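Local coordinates for protein putative acyl-CoA dehydrogenase (Burkholderia xenovorans, PDB 5JSC) that is a putative flavoprotein of the acyl-CoA dehydrogenase family that holds flavin-adenine dinucleotide in a four-chain assembly, at residues E32-W40 with E63-Y72. Residues are numbered along the deposited sequence; the frame is centred on the assembly and turned at random.
Sequences ELAAGIEAW and ELGAAGWLKY
Trp69 and Trp40 meet as a T-shaped (edge-to-face) pair where helix 28-44 packs against the end of helix 53-66, within the helical N-terminal domain of the acyl-CoA dehydrogenase fold. The pyrrole edge of Trp69 points at the face of Trp40: the five-membered ring centroids lie 5.0 Å apart, the planes are 74° to each other, and Trp69 NE1 sits 3.7 Å from Trp40 CG. Trp40 CG stands anti to the backbone N (chi1 -176°), which carries the indole across to helix 53-66. There Leu64 lays CD2 over the six-membered ring of Trp40 as a CH-pi contact, 3.7 Å from that centroid, on the same face that meets Trp69. Ala67 CB approaches the pyrrole part of Trp40 obliquely, 3.8 Å from Trp40 NE1. A Schellman motif follows helix 53-66, with Gly68 at positive phi; just after it, Trp69 is directed at helix 28-44. The benzo end of Trp69 lies against bare backbone at Gly36, with CZ2 3.6 Å from Gly36 C; no side chain intervenes. Ile37 covers one Trp69 face and also touches Leu94 of helix 88-101, so this edge of the contact continues into the domain's next helix. No hydrogen bond links the two segments; shape and aromatic faces carry the contact. At its far end Leu33 CD1 rests over the Tyr72 ring, 3.5 Å from CZ, while His82 stacks on Tyr72. Ile37 CD1 stands almost exactly on the normal through the Trp69 five-membered ring, 1° off it and 3.7 Å from the centroid.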
ATOM      1  N   GLU C  32      24.794  25.487 -12.021  1.00 16.19           N
ATOM      2  CA  GLU C  32      25.763  26.266 -11.261  1.00 17.99           C
ATOM      3  C   GLU C  32      25.218  26.626  -9.884  1.00 17.00           C
ATOM      4  O   GLU C  32      25.952  26.584  -8.891  1.00 17.87           O
ATOM      5  CB  GLU C  32      26.155  27.507 -12.056  1.00 21.54           C
ATOM      6  CG  GLU C  32      27.007  27.135 -13.246  1.00 28.17           C
ATOM      7  CD  GLU C  32      27.077  28.218 -14.287  1.00 35.15           C
ATOM      8  OE1 GLU C  32      26.534  29.318 -14.047  1.00 38.40           O
ATOM      9  OE2 GLU C  32      27.673  27.959 -15.351  1.00 37.51           O
ATOM     10  N   LEU C  33      23.927  26.960  -9.803  1.00 14.86           N
ATOM     11  CA  LEU C  33      23.332  27.279  -8.510  1.00 14.73           C
ATOM     12  C   LEU C  33      23.360  26.068  -7.591  1.00 15.35           C
ATOM     13  O   LEU C  33      23.670  26.189  -6.397  1.00 15.19           O
ATOM     14  CB  LEU C  33      21.894  27.775  -8.700  1.00 15.68           C
ATOM     15  CG  LEU C  33      21.069  27.985  -7.424  1.00 17.04           C
ATOM     16  CD1 LEU C  33      20.167  29.206  -7.554  1.00 19.84           C
ATOM     17  CD2 LEU C  33      20.212  26.748  -7.072  1.00 18.94           C
ATOM     18  N   ALA C  34      23.039  24.889  -8.135  1.00 14.21           N
ATOM     19  CA  ALA C  34      23.061  23.673  -7.330  1.00 14.05           C
ATOM     20  C   ALA C  34      24.443  23.424  -6.749  1.00 14.92           C
ATOM     21  O   ALA C  34      24.575  23.029  -5.584  1.00 15.89           O
ATOM     22  CB  ALA C  34      22.618  22.477  -8.171  1.00 14.47           C
ATOM     23  N   ALA C  35      25.489  23.638  -7.548  1.00 15.29           N
ATOM     24  CA  ALA C  35      26.841  23.457  -7.030  1.00 16.57           C
ATOM     25  C   ALA C  35      27.163  24.507  -5.978  1.00 15.84           C
ATOM     26  O   ALA C  35      27.805  24.205  -4.961  1.00 16.68           O
ATOM     27  CB  ALA C  35      27.853  23.506  -8.174  1.00 18.59           C
ATOM     28  N   GLY C  36      26.713  25.744  -6.199  1.00 15.02           N
ATOM     29  CA  GLY C  36      27.013  26.809  -5.260  1.00 15.60           C
ATOM     30  C   GLY C  36      26.350  26.610  -3.913  1.00 15.62           C
ATOM     31  O   GLY C  36      26.986  26.792  -2.869  1.00 16.73           O
ATOM     32  N   ILE C  37      25.068  26.228  -3.908  1.00 13.81           N
ATOM     33  CA  ILE C  37      24.412  26.056  -2.616  1.00 13.35           C
ATOM     34  C   ILE C  37      24.945  24.805  -1.916  1.00 14.39           C
ATOM     35  O   ILE C  37      25.074  24.789  -0.688  1.00 15.26           O
ATOM     36  CB  ILE C  37      22.872  26.054  -2.759  1.00 13.77           C
ATOM     37  CG1 ILE C  37      22.208  26.007  -1.380  1.00 13.07           C
ATOM     38  CG2 ILE C  37      22.372  24.921  -3.649  1.00 15.03           C
ATOM     39  CD1 ILE C  37      22.490  27.222  -0.525  1.00 14.18           C
ATOM     40  N   GLU C  38      25.312  23.763  -2.672  1.00 14.58           N
ATOM     41  CA  GLU C  38      25.939  22.597  -2.047  1.00 15.58           C
ATOM     42  C   GLU C  38      27.252  22.969  -1.368  1.00 14.58           C
ATOM     43  O   GLU C  38      27.521  22.538  -0.236  1.00 16.62           O
ATOM     44  CB  GLU C  38      26.167  21.490  -3.077  1.00 16.42           C
ATOM     45  CG  GLU C  38      26.974  20.288  -2.556  1.00 19.23           C
ATOM     46  CD  GLU C  38      26.317  19.543  -1.393  1.00 20.51           C
ATOM     47  OE1 GLU C  38      25.088  19.654  -1.208  1.00 18.35           O
ATOM     48  OE2 GLU C  38      27.042  18.825  -0.666  1.00 23.37           O
ATOM     49  N   ALA C  39      28.091  23.759  -2.045  1.00 16.05           N
ATOM     50  CA  ALA C  39      29.343  24.189  -1.436  1.00 17.29           C
ATOM     51  C   ALA C  39      29.091  25.043  -0.198  1.00 16.60           C
ATOM     52  O   ALA C  39      29.814  24.928   0.802  1.00 18.05           O
ATOM     53  CB  ALA C  39      30.187  24.960  -2.453  1.00 17.46           C
ATOM     54  N   TRP C  40      28.077  25.915  -0.249  1.00 16.55           N
ATOM     55  CA  TRP C  40      27.738  26.706   0.929  1.00 16.53           C
ATOM     56  C   TRP C  40      27.353  25.799   2.093  1.00 17.54           C
ATOM     57  O   TRP C  40      27.798  26.004   3.229  1.00 17.20           O
ATOM     58  CB  TRP C  40      26.609  27.700   0.605  1.00 16.02           C
ATOM     59  CG  TRP C  40      26.287  28.611   1.780  1.00 17.89           C
ATOM     60  CD1 TRP C  40      26.817  29.850   2.028  1.00 19.15           C
ATOM     61  CD2 TRP C  40      25.403  28.330   2.879  1.00 18.26           C
ATOM     62  NE1 TRP C  40      26.311  30.357   3.205  1.00 20.22           N
ATOM     63  CE2 TRP C  40      25.443  29.444   3.746  1.00 18.64           C
ATOM     64  CE3 TRP C  40      24.581  27.250   3.208  1.00 17.46           C
ATOM     65  CZ2 TRP C  40      24.695  29.504   4.920  1.00 18.82           C
ATOM     66  CZ3 TRP C  40      23.839  27.307   4.379  1.00 16.33           C
ATOM     67  CH2 TRP C  40      23.902  28.429   5.221  1.00 18.60           C
ATOM     68  N   GLU C  63      23.213  34.753   7.449  1.00 15.93           N
ATOM     69  CA  GLU C  63      24.267  34.137   6.646  1.00 16.95           C
ATOM     70  C   GLU C  63      23.788  33.846   5.232  1.00 16.32           C
ATOM     71  O   GLU C  63      24.506  34.105   4.257  1.00 17.61           O
ATOM     72  CB  GLU C  63      24.747  32.848   7.308  1.00 19.14           C
ATOM     73  CG  GLU C  63      25.463  33.035   8.629  1.00 23.24           C
ATOM     74  CD  GLU C  63      25.831  31.711   9.269  1.00 28.35           C
ATOM     75  OE1 GLU C  63      25.373  30.658   8.772  1.00 29.71           O
ATOM     76  OE2 GLU C  63      26.575  31.726  10.270  1.00 30.11           O
ATOM     77  N   LEU C  64      22.598  33.259   5.103  1.00 15.09           N
ATOM     78  CA  LEU C  64      22.047  33.009   3.778  1.00 13.76           C
ATOM     79  C   LEU C  64      21.850  34.316   3.028  1.00 13.31           C
ATOM     80  O   LEU C  64      22.097  34.393   1.818  1.00 14.81           O
ATOM     81  CB  LEU C  64      20.725  32.251   3.895  1.00 14.47           C
ATOM     82  CG  LEU C  64      20.822  30.784   4.321  1.00 16.15           C
ATOM     83  CD1 LEU C  64      19.460  30.285   4.762  1.00 17.28           C
ATOM     84  CD2 LEU C  64      21.367  29.922   3.194  1.00 16.08           C
ATOM     85  N   GLY C  65      21.419  35.359   3.740  1.00 14.10           N
ATOM     86  CA  GLY C  65      21.239  36.652   3.103  1.00 14.75           C
ATOM     87  C   GLY C  65      22.540  37.220   2.581  1.00 15.91           C
ATOM     88  O   GLY C  65      22.618  37.670   1.435  1.00 16.68           O
ATOM     89  N   ALA C  66      23.587  37.187   3.412  1.00 16.34           N
ATOM     90  CA  ALA C  66      24.873  37.741   3.006  1.00 18.37           C
ATOM     91  C   ALA C  66      25.461  36.985   1.825  1.00 17.99           C
ATOM     92  O   ALA C  66      26.174  37.577   1.004  1.00 20.76           O
ATOM     93  CB  ALA C  66      25.847  37.726   4.186  1.00 20.73           C
ATOM     94  N   ALA C  67      25.175  35.686   1.717  1.00 17.34           N
ATOM     95  CA  ALA C  67      25.694  34.869   0.629  1.00 17.60           C
ATOM     96  C   ALA C  67      24.883  34.990  -0.655  1.00 18.22           C
ATOM     97  O   ALA C  67      25.284  34.414  -1.674  1.00 20.24           O
ATOM     98  CB  ALA C  67      25.760  33.403   1.058  1.00 18.18           C
ATOM     99  N   GLY C  68      23.766  35.720  -0.636  1.00 16.06           N
ATOM    100  CA  GLY C  68      22.965  35.931  -1.820  1.00 15.53           C
ATOM    101  C   GLY C  68      21.852  34.930  -2.045  1.00 14.99           C
ATOM    102  O   GLY C  68      21.126  35.049  -3.043  1.00 16.01           O
ATOM    103  N   TRP C  69      21.666  33.964  -1.146  1.00 14.08           N
ATOM    104  CA  TRP C  69      20.724  32.891  -1.442  1.00 13.61           C
ATOM    105  C   TRP C  69      19.269  33.279  -1.209  1.00 13.23           C
ATOM    106  O   TRP C  69      18.380  32.604  -1.738  1.00 15.53           O
ATOM    107  CB  TRP C  69      21.076  31.644  -0.625  1.00 13.27           C
ATOM    108  CG  TRP C  69      22.436  31.114  -0.994  1.00 14.29           C
ATOM    109  CD1 TRP C  69      23.509  30.955  -0.165  1.00 17.15           C
ATOM    110  CD2 TRP C  69      22.876  30.704  -2.300  1.00 15.22           C
ATOM    111  NE1 TRP C  69      24.584  30.467  -0.871  1.00 18.83           N
ATOM    112  CE2 TRP C  69      24.224  30.307  -2.181  1.00 16.97           C
ATOM    113  CE3 TRP C  69      22.261  30.637  -3.558  1.00 16.01           C
ATOM    114  CZ2 TRP C  69      24.969  29.844  -3.270  1.00 16.31           C
ATOM    115  CZ3 TRP C  69      23.002  30.174  -4.639  1.00 17.73           C
ATOM    116  CH2 TRP C  69      24.345  29.791  -4.486  1.00 18.04           C
ATOM    117  N   LEU C  70      19.001  34.348  -0.455  1.00 12.24           N
ATOM    118  CA  LEU C  70      17.623  34.772  -0.227  1.00 12.13           C
ATOM    119  C   LEU C  70      17.063  35.618  -1.365  1.00 11.79           C
ATOM    120  O   LEU C  70      15.859  35.900  -1.375  1.00 13.80           O
ATOM    121  CB  LEU C  70      17.524  35.546   1.091  1.00 13.21           C
ATOM    122  CG  LEU C  70      18.028  34.784   2.326  1.00 11.89           C
ATOM    123  CD1 LEU C  70      17.852  35.637   3.579  1.00 13.64           C
ATOM    124  CD2 LEU C  70      17.328  33.424   2.497  1.00 13.19           C
ATOM    125  N   LYS C  71      17.893  36.012  -2.327  1.00 12.17           N
ATOM    126  CA  LYS C  71      17.404  36.805  -3.448  1.00 12.67           C
ATOM    127  C   LYS C  71      16.469  36.014  -4.351  1.00 10.93           C
ATOM    128  O   LYS C  71      15.647  36.615  -5.050  1.00 11.70           O
ATOM    129  CB  LYS C  71      18.582  37.329  -4.270  1.00 14.53           C
ATOM    130  CG  LYS C  71      19.554  38.198  -3.466  1.00 19.08           C
ATOM    131  CD  LYS C  71      20.715  38.722  -4.321  1.00 22.35           C
ATOM    132  CE  LYS C  71      20.245  39.516  -5.533  1.00 26.98           C
ATOM    133  NZ  LYS C  71      21.398  40.070  -6.305  1.00 32.18           N
ATOM    134  N   TYR C  72      16.575  34.684  -4.359  1.00 12.74           N
ATOM    135  CA  TYR C  72      15.790  33.889  -5.300  1.00 12.43           C
ATOM    136  C   TYR C  72      14.322  33.800  -4.914  1.00 11.14           C
ATOM    137  O   TYR C  72      13.485  33.549  -5.785  1.00 12.95           O
ATOM    138  CB  TYR C  72      16.395  32.485  -5.432  1.00 13.54           C
ATOM    139  CG  TYR C  72      17.720  32.547  -6.138  1.00 13.85           C
ATOM    140  CD1 TYR C  72      17.776  32.552  -7.528  1.00 14.49           C
ATOM    141  CD2 TYR C  72      18.914  32.651  -5.426  1.00 13.01           C
ATOM    142  CE1 TYR C  72      18.982  32.631  -8.195  1.00 16.33           C
ATOM    143  CE2 TYR C  72      20.131  32.746  -6.091  1.00 15.05           C
ATOM    144  CZ  TYR C  72      20.150  32.730  -7.473  1.00 17.32           C
ATOM    145  OH  TYR C  72      21.346  32.818  -8.141  1.00 19.85           O
TER